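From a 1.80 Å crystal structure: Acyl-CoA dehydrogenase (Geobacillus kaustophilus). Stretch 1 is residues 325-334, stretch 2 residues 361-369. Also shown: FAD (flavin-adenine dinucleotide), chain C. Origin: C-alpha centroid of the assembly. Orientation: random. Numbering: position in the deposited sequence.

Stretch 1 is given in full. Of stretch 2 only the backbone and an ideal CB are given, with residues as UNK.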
ATOM      1  N   ALA A 325       2.800  18.134  -4.964  1.00 11.61           N
ATOM      2  CA  ALA A 325       1.521  18.444  -4.331  1.00 11.78           C
ATOM      3  C   ALA A 325       0.350  17.871  -5.140  1.00 11.99           C
ATOM      4  O   ALA A 325      -0.508  17.178  -4.591  1.00 12.07           O
ATOM      5  CB  ALA A 325       1.380  19.964  -4.145  1.00 12.01           C
ATOM      6  N   LYS A 326       0.358  18.110  -6.449  1.00 11.48           N
ATOM      7  CA  LYS A 326      -0.725  17.658  -7.325  1.00 11.46           C
ATOM      8  C   LYS A 326      -0.928  16.139  -7.300  1.00 11.26           C
ATOM      9  O   LYS A 326      -2.037  15.678  -7.066  1.00 11.27           O
ATOM     10  CB  LYS A 326      -0.505  18.158  -8.755  1.00 11.56           C
ATOM     11  CG  LYS A 326      -1.752  18.114  -9.648  1.00 11.63           C
ATOM     12  CD  LYS A 326      -1.946  16.713 -10.233  1.00 12.37           C
ATOM     13  CE  LYS A 326      -3.090  16.670 -11.213  1.00 11.39           C
ATOM     14  NZ  LYS A 326      -3.371  15.300 -11.692  1.00 10.94           N
ATOM     15  N   TRP A 327       0.123  15.359  -7.552  1.00 10.76           N
ATOM     16  CA  TRP A 327      -0.069  13.915  -7.622  1.00 10.50           C
ATOM     17  C   TRP A 327      -0.346  13.302  -6.253  1.00 10.22           C
ATOM     18  O   TRP A 327      -1.259  12.488  -6.113  1.00  9.95           O
ATOM     19  CB  TRP A 327       1.070  13.193  -8.384  1.00 11.13           C
ATOM     20  CG  TRP A 327       2.258  12.760  -7.560  1.00 11.17           C
ATOM     21  CD1 TRP A 327       3.462  13.392  -7.463  1.00 12.07           C
ATOM     22  CD2 TRP A 327       2.356  11.584  -6.737  1.00 11.69           C
ATOM     23  NE1 TRP A 327       4.301  12.696  -6.622  1.00 10.93           N
ATOM     24  CE2 TRP A 327       3.646  11.582  -6.161  1.00 11.82           C
ATOM     25  CE3 TRP A 327       1.473  10.544  -6.423  1.00 11.98           C
ATOM     26  CZ2 TRP A 327       4.078  10.577  -5.291  1.00 11.82           C
ATOM     27  CZ3 TRP A 327       1.902   9.535  -5.556  1.00 12.38           C
ATOM     28  CH2 TRP A 327       3.194   9.565  -4.998  1.00 11.78           C
ATOM     29  N   TRP A 328       0.418  13.703  -5.244  1.00 10.13           N
ATOM     30  CA  TRP A 328       0.301  13.060  -3.939  1.00 10.80           C
ATOM     31  C   TRP A 328      -1.033  13.365  -3.256  1.00 10.72           C
ATOM     32  O   TRP A 328      -1.656  12.465  -2.704  1.00 10.90           O
ATOM     33  CB  TRP A 328       1.476  13.412  -3.026  1.00 11.10           C
ATOM     34  CG  TRP A 328       1.508  12.532  -1.819  1.00 12.21           C
ATOM     35  CD1 TRP A 328       2.156  11.327  -1.692  1.00 13.03           C
ATOM     36  CD2 TRP A 328       0.845  12.765  -0.570  1.00 12.30           C
ATOM     37  NE1 TRP A 328       1.945  10.810  -0.436  1.00 12.71           N
ATOM     38  CE2 TRP A 328       1.145  11.670   0.274  1.00 13.19           C
ATOM     39  CE3 TRP A 328       0.044  13.806  -0.073  1.00 13.03           C
ATOM     40  CZ2 TRP A 328       0.666  11.581   1.585  1.00 12.58           C
ATOM     41  CZ3 TRP A 328      -0.432  13.720   1.230  1.00 12.38           C
ATOM     42  CH2 TRP A 328      -0.118  12.614   2.045  1.00 13.23           C
ATOM     43  N   ILE A 329      -1.463  14.623  -3.318  1.00 10.79           N
ATOM     44  CA  ILE A 329      -2.727  15.030  -2.688  1.00 11.35           C
ATOM     45  C   ILE A 329      -3.938  14.414  -3.405  1.00 11.24           C
ATOM     46  O   ILE A 329      -4.894  13.983  -2.757  1.00 11.22           O
ATOM     47  CB  ILE A 329      -2.857  16.568  -2.528  1.00 11.49           C
ATOM     48  CG1 ILE A 329      -1.805  17.083  -1.537  1.00 11.43           C
ATOM     49  CG2 ILE A 329      -4.245  16.941  -1.996  1.00 11.39           C
ATOM     50  CD1 ILE A 329      -1.660  18.619  -1.491  1.00 12.64           C
ATOM     51  N   THR A 330      -3.900  14.365  -4.734  1.00 11.46           N
ATOM     52  CA  THR A 330      -5.003  13.733  -5.467  1.00 11.88           C
ATOM     53  C   THR A 330      -5.110  12.234  -5.149  1.00 12.29           C
ATOM     54  O   THR A 330      -6.211  11.733  -4.910  1.00 11.78           O
ATOM     55  CB  THR A 330      -4.982  14.017  -6.990  1.00 12.04           C
ATOM     56  OG1 THR A 330      -3.754  13.548  -7.575  1.00 12.02           O
ATOM     57  CG2 THR A 330      -5.184  15.514  -7.272  1.00 11.24           C
ATOM     58  N   GLU A 331      -3.979  11.522  -5.125  1.00 12.82           N
ATOM     59  CA  GLU A 331      -3.993  10.104  -4.727  1.00 13.68           C
ATOM     60  C   GLU A 331      -4.474   9.932  -3.287  1.00 13.75           C
ATOM     61  O   GLU A 331      -5.239   9.018  -2.999  1.00 13.17           O
ATOM     62  CB  GLU A 331      -2.629   9.431  -4.909  1.00 14.03           C
ATOM     63  CG  GLU A 331      -2.187   9.267  -6.363  1.00 16.00           C
ATOM     64  CD  GLU A 331      -3.178   8.492  -7.252  1.00 19.21           C
ATOM     65  OE1 GLU A 331      -3.969   7.666  -6.750  1.00 20.96           O
ATOM     66  OE2 GLU A 331      -3.141   8.706  -8.481  1.00 21.26           O
ATOM     67  N   MET A 332      -4.032  10.826  -2.401  1.00 14.68           N
ATOM     68  CA  MET A 332      -4.426  10.789  -0.993  1.00 17.50           C
ATOM     69  C   MET A 332      -5.938  10.989  -0.851  1.00 15.15           C
ATOM     70  O   MET A 332      -6.588  10.300  -0.076  1.00 14.73           O
ATOM     71  CB  MET A 332      -3.688  11.875  -0.220  1.00 16.67           C
ATOM     72  CG  MET A 332      -3.647  11.657   1.269  1.00 19.77           C
ATOM     73  SD  MET A 332      -3.300  13.232   2.061  1.00 27.81           S
ATOM     74  CE  MET A 332      -4.927  14.006   1.822  1.00 25.31           C
ATOM     75  N   ALA A 333      -6.489  11.916  -1.631  1.00 14.60           N
ATOM     76  CA  ALA A 333      -7.917  12.203  -1.574  1.00 12.91           C
ATOM     77  C   ALA A 333      -8.723  11.018  -2.115  1.00 12.52           C
ATOM     78  O   ALA A 333      -9.799  10.706  -1.604  1.00 12.14           O
ATOM     79  CB  ALA A 333      -8.229  13.490  -2.324  1.00 13.41           C
ATOM     80  N   LYS A 334      -8.182  10.339  -3.130  1.00 12.07           N
ATOM     81  CA  LYS A 334      -8.793   9.110  -3.644  1.00 12.01           C
ATOM     82  C   LYS A 334      -8.851   8.024  -2.572  1.00 11.58           C
ATOM     83  O   LYS A 334      -9.863   7.340  -2.437  1.00 11.12           O
ATOM     84  CB  LYS A 334      -8.057   8.623  -4.901  1.00 12.27           C
ATOM     85  CG  LYS A 334      -8.426   9.410  -6.161  1.00 12.11           C
ATOM     86  CD  LYS A 334      -7.395   9.231  -7.288  1.00 12.81           C
ATOM     87  CE  LYS A 334      -7.327   7.809  -7.806  1.00 15.63           C
ATOM     88  NZ  LYS A 334      -6.157   7.650  -8.752  1.00 15.12           N
ATOM     89  N   UNK A 361     -16.698  12.093  -7.688  1.00 10.54           N
ATOM     90  CA  UNK A 361     -16.082  13.342  -8.156  1.00 10.80           C
ATOM     91  C   UNK A 361     -14.550  13.328  -8.092  1.00 10.94           C
ATOM     92  O   UNK A 361     -13.874  13.914  -8.941  1.00 10.75           O
ATOM     93  CB  UNK A 361     -16.610  14.514  -7.326  1.00 10.80           C
ATOM     94  N   UNK A 362     -14.006  12.637  -7.098  1.00 10.99           N
ATOM     95  CA  UNK A 362     -12.573  12.745  -6.816  1.00 11.58           C
ATOM     96  C   UNK A 362     -11.587  12.137  -7.837  1.00 11.77           C
ATOM     97  O   UNK A 362     -10.540  12.734  -8.071  1.00 12.45           O
ATOM     98  CB  UNK A 362     -12.314  12.085  -5.460  1.00 11.58           C
ATOM     99  N   UNK A 363     -11.902  10.966  -8.436  1.00 12.50           N
ATOM    100  CA  UNK A 363     -10.788  10.262  -9.103  1.00 12.85           C
ATOM    101  C   UNK A 363     -10.230  10.956 -10.348  1.00 13.27           C
ATOM    102  O   UNK A 363      -9.062  10.728 -10.722  1.00 13.31           O
ATOM    103  CB  UNK A 363     -11.250   8.858  -9.499  1.00 12.85           C
ATOM    104  N   UNK A 364     -11.029  11.838 -10.940  1.00 13.09           N
ATOM    105  CA  UNK A 364     -10.604  12.585 -12.123  1.00 13.45           C
ATOM    106  C   UNK A 364      -9.500  13.605 -11.803  1.00 13.53           C
ATOM    107  O   UNK A 364      -8.752  14.018 -12.696  1.00 14.02           O
ATOM    108  CB  UNK A 364     -11.806  13.301 -12.742  1.00 13.45           C
ATOM    109  N   UNK A 365      -9.373  13.984 -10.530  1.00 13.47           N
ATOM    110  CA  UNK A 365      -8.327  14.924 -10.133  1.00 13.34           C
ATOM    111  C   UNK A 365      -6.919  14.370 -10.396  1.00 13.05           C
ATOM    112  O   UNK A 365      -5.987  15.131 -10.545  1.00 12.72           O
ATOM    113  CB  UNK A 365      -8.479  15.273  -8.651  1.00 13.34           C
ATOM    114  N   UNK A 366      -6.800  13.044 -10.482  1.00 13.17           N
ATOM    115  CA  UNK A 366      -5.529  12.363 -10.776  1.00 13.60           C
ATOM    116  C   UNK A 366      -5.208  12.378 -12.275  1.00 14.13           C
ATOM    117  O   UNK A 366      -4.105  12.007 -12.699  1.00 13.96           O
ATOM    118  CB  UNK A 366      -5.578  10.919 -10.273  1.00 13.60           C
ATOM    119  N   UNK A 367      -6.174  12.827 -13.068  1.00 14.59           N
ATOM    120  CA  UNK A 367      -6.083  12.786 -14.526  1.00 15.68           C
ATOM    121  C   UNK A 367      -5.896  14.179 -15.122  1.00 16.26           C
ATOM    122  O   UNK A 367      -4.966  14.394 -15.903  1.00 16.65           O
ATOM    123  CB  UNK A 367      -7.336  12.134 -15.113  1.00 15.68           C
ATOM    124  N   UNK A 368      -6.754  15.130 -14.761  1.00 16.91           N
ATOM    125  CA  UNK A 368      -6.666  16.449 -15.404  1.00 17.71           C
ATOM    126  C   UNK A 368      -5.589  17.352 -14.789  1.00 17.52           C
ATOM    127  O   UNK A 368      -5.044  17.033 -13.728  1.00 17.71           O
ATOM    128  CB  UNK A 368      -8.022  17.152 -15.319  1.00 17.71           C
ATOM    129  N   UNK A 369      -5.289  18.453 -15.488  1.00 17.08           N
ATOM    130  CA  UNK A 369      -4.147  19.335 -15.213  1.00 16.41           C
ATOM    131  C   UNK A 369      -2.805  18.598 -15.364  1.00 16.14           C
ATOM    132  O   UNK A 369      -1.780  19.038 -14.846  1.00 16.19           O
ATOM    133  CB  UNK A 369      -4.264  19.916 -13.802  1.00 16.41           C
TER
HETATM  134  PA  FAD C 401      -3.553   9.995 -22.366  1.00 16.28           P
HETATM  135  O1A FAD C 401      -3.958   9.280 -23.621  1.00 16.08           O
HETATM  136  O2A FAD C 401      -2.569  11.113 -22.601  1.00 15.14           O
HETATM  137  O5B FAD C 401      -2.950   8.926 -21.314  1.00 15.35           O
HETATM  138  C5B FAD C 401      -3.686   7.761 -20.971  1.00 17.28           C
HETATM  139  C4B FAD C 401      -2.956   7.057 -19.826  1.00 17.60           C
HETATM  140  O4B FAD C 401      -1.644   6.727 -20.255  1.00 18.70           O
HETATM  141  C3B FAD C 401      -2.808   7.982 -18.619  1.00 17.89           C
HETATM  142  O3B FAD C 401      -2.930   7.254 -17.415  1.00 19.40           O
HETATM  143  C2B FAD C 401      -1.388   8.483 -18.728  1.00 18.21           C
HETATM  144  O2B FAD C 401      -0.842   8.896 -17.489  1.00 18.29           O
HETATM  145  C1B FAD C 401      -0.701   7.261 -19.338  1.00 18.42           C
HETATM  146  N9A FAD C 401       0.569   7.653 -19.975  1.00 19.15           N
HETATM  147  C8A FAD C 401       0.739   8.424 -21.100  1.00 19.14           C
HETATM  148  N7A FAD C 401       2.064   8.561 -21.326  1.00 18.84           N
HETATM  149  C5A FAD C 401       2.738   7.891 -20.364  1.00 19.24           C
HETATM  150  C6A FAD C 401       4.094   7.706 -20.123  1.00 19.20           C
HETATM  151  N6A FAD C 401       4.999   8.354 -20.864  1.00 20.03           N
HETATM  152  N1A FAD C 401       4.491   6.960 -19.031  1.00 19.34           N
HETATM  153  C2A FAD C 401       3.558   6.391 -18.183  1.00 19.38           C
HETATM  154  N3A FAD C 401       2.208   6.565 -18.432  1.00 18.46           N
HETATM  155  C4A FAD C 401       1.808   7.312 -19.504  1.00 19.67           C
HETATM  156  N1  FAD C 401      -8.183  19.487 -21.177  1.00 18.09           N
HETATM  157  C2  FAD C 401      -8.082  20.814 -21.556  1.00 18.90           C
HETATM  158  O2  FAD C 401      -7.231  21.147 -22.384  1.00 18.51           O
HETATM  159  N3  FAD C 401      -8.943  21.760 -21.018  1.00 18.29           N
HETATM  160  C4  FAD C 401      -9.905  21.380 -20.103  1.00 18.71           C
HETATM  161  O4  FAD C 401     -10.674  22.226 -19.641  1.00 18.17           O
HETATM  162  C4X FAD C 401      -9.999  20.041 -19.709  1.00 18.78           C
HETATM  163  N5  FAD C 401     -10.957  19.646 -18.789  1.00 19.05           N
HETATM  164  C5X FAD C 401     -11.076  18.319 -18.418  1.00 18.40           C
HETATM  165  C6  FAD C 401     -12.065  17.955 -17.511  1.00 18.25           C
HETATM  166  C7  FAD C 401     -12.190  16.624 -17.124  1.00 18.35           C
HETATM  167  C7M FAD C 401     -13.266  16.283 -16.131  1.00 18.85           C
HETATM  168  C8  FAD C 401     -11.319  15.654 -17.656  1.00 18.63           C
HETATM  169  C8M FAD C 401     -11.396  14.199 -17.285  1.00 18.79           C
HETATM  170  C9  FAD C 401     -10.340  16.023 -18.569  1.00 18.35           C
HETATM  171  C9A FAD C 401     -10.204  17.361 -18.954  1.00 18.58           C
HETATM  172  N10 FAD C 401      -9.218  17.754 -19.862  1.00 18.76           N
HETATM  173  C10 FAD C 401      -9.131  19.087 -20.253  1.00 18.31           C
HETATM  174  C1' FAD C 401      -8.201  16.773 -20.405  1.00 17.78           C
HETATM  175  C2' FAD C 401      -7.183  16.208 -19.399  1.00 18.76           C
HETATM  176  O2' FAD C 401      -6.161  17.122 -19.060  1.00 19.27           O
HETATM  177  C3' FAD C 401      -6.572  14.965 -20.037  1.00 17.65           C
HETATM  178  O3' FAD C 401      -7.537  13.940 -19.927  1.00 16.65           O
HETATM  179  C4' FAD C 401      -5.243  14.510 -19.415  1.00 18.20           C
HETATM  180  O4' FAD C 401      -4.195  15.426 -19.673  1.00 19.08           O
HETATM  181  C5' FAD C 401      -4.819  13.129 -19.916  1.00 18.24           C
HETATM  182  O5' FAD C 401      -4.840  13.074 -21.331  1.00 18.52           O
HETATM  183  P   FAD C 401      -5.637  11.880 -22.051  1.00 18.68           P
HETATM  184  O1P FAD C 401      -7.045  11.794 -21.518  1.00 18.78           O
HETATM  185  O2P FAD C 401      -5.608  12.076 -23.541  1.00 18.36           O
HETATM  186  O3P FAD C 401      -4.873  10.525 -21.608  1.00 17.05           O

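Position 361 has nothing of the helix 325-334 within 5.5 Å of its ideal CB, so stretch 1 leaves the choice open. It is Asp361, which makes no contact with the helix.

At 362 the CA-to-CB bond points toward the helix, and the ideal CB lies 4.8 Å from both Lys334 CG and Ala333 O. The gap is too wide for alanine to fill, and the methyl of Ala333 offers an apolar surface; leucine, isoleucine, valine or methionine would suit. The residue is Ile362, whose CD1 packs 3.7 Å from Ala333 CB, while its CG1 lies 4.0 Å from Lys334 N.

Position 363 opens a 3-10 segment. Its phi of -68° is compatible with proline, its CB points sideways, and the ideal CB is 4.4 Å from Lys334 CE, so a compact apolar residue could lie against the lysine's methylenes. Pro363 does so loosely, its CB 4.4 Å from Lys334 CG; the closest pair is Pro363 CA to Lys334 CG, 3.9 Å. A water accepts from Lys334 NZ (3.0 Å) and donates to Pro363 O (2.8 Å), linking the two stretches.

At 364 CB points away from the helix, with FAD nearby, where an apolar residue would serve. Val364 places CG2 3.1 Å from FAD C8M.

At 365 the ideal CB is already 3.6 Å from Thr330 CG2, which favours a small residue: glycine, alanine or serine. Ser365 fits, its OG 3.3 Å from Thr330 CG2 and donating to Ile362 O at 2.8 Å. Its backbone matters too, since Lys326 NZ donates to Ser365 O at 2.9 Å.

Position 366 comes close to the helix, its CA lying 5.5 Å from Thr330 CA. The ideal CB has Lys334 NZ and Glu331 OE2 each at 3.7 Å and Thr330 OG1 at 4.2 Å. A small residue suits this approach, though a small polar one might also find partners. Ala366 sets its methyl beside the Lys334-Glu331 salt bridge (NZ to OE1, 3.0 Å).

At 367 CB points away from the helix, which therefore sets little limit on size. The residue is Ile367, whose backbone O approaches FAD C4' at 3.5 Å.

Position 368 also directs CB away, and the nearby flavin would accommodate a flat ring. In Tyr368, CD2 is 3.5 Å from FAD C7, which lies at the ring edge; its backbone O takes a weak hydrogen bond from Lys326 NZ (3.2 Å).

Position 369, with phi/psi of 62/21°, is left-handed, a conformation easiest for glycine or asparagine but open to others. CB points toward the helix, and the ideal CB lies 4.3 Å from Lys326 CE. Ala369 sets its CB 4.4 Å from Lys326 CE, the methylene that carries the ammonium.

Stretch 2 (361-369) DIPVSAIYA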
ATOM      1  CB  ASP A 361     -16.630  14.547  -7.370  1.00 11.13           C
ATOM      2  CG  ASP A 361     -18.051  14.942  -7.797  1.00 12.15           C
ATOM      3  OD1 ASP A 361     -18.600  14.302  -8.717  1.00 12.64           O
ATOM      4  OD2 ASP A 361     -18.617  15.907  -7.211  1.00 13.29           O
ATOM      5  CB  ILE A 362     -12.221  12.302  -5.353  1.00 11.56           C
ATOM      6  CG1 ILE A 362     -10.815  12.789  -4.952  1.00 11.20           C
ATOM      7  CG2 ILE A 362     -12.419  10.787  -5.147  1.00 11.64           C
ATOM      8  CD1 ILE A 362     -10.695  14.320  -4.905  1.00 11.78           C
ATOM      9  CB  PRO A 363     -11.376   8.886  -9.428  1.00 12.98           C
ATOM     10  CG  PRO A 363     -12.835   9.087  -9.491  1.00 12.70           C
ATOM     11  CD  PRO A 363     -13.172  10.224  -8.560  1.00 12.12           C
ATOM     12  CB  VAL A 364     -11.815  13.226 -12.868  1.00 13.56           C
ATOM     13  CG1 VAL A 364     -12.464  14.334 -12.039  1.00 13.50           C
ATOM     14  CG2 VAL A 364     -11.380  13.758 -14.226  1.00 13.78           C
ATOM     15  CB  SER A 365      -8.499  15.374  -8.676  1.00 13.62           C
ATOM     16  OG  SER A 365      -8.210  14.335  -7.761  1.00 13.93           O
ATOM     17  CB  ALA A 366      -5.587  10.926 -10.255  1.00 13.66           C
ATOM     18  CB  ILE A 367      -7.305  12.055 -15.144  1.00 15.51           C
ATOM     19  CG1 ILE A 367      -7.303  10.580 -14.721  1.00 15.70           C
ATOM     20  CG2 ILE A 367      -7.302  12.150 -16.679  1.00 15.92           C
ATOM     21  CD1 ILE A 367      -8.628   9.850 -14.968  1.00 16.00           C
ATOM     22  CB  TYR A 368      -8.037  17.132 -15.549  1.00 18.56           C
ATOM     23  CG  TYR A 368      -8.847  17.376 -14.285  1.00 19.38           C
ATOM     24  CD1 TYR A 368      -8.269  17.924 -13.134  1.00 20.61           C
ATOM     25  CD2 TYR A 368     -10.216  17.124 -14.274  1.00 21.04           C
ATOM     26  CE1 TYR A 368      -9.034  18.174 -11.989  1.00 21.05           C
ATOM     27  CE2 TYR A 368     -10.987  17.370 -13.139  1.00 21.70           C
ATOM     28  CZ  TYR A 368     -10.391  17.893 -12.004  1.00 21.00           C
ATOM     29  OH  TYR A 368     -11.167  18.135 -10.891  1.00 21.47           O
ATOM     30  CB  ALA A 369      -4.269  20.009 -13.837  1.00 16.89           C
TER
HETATM   31  O   HOH W   1      -7.809   8.295 -11.211  1.00 18.51           O
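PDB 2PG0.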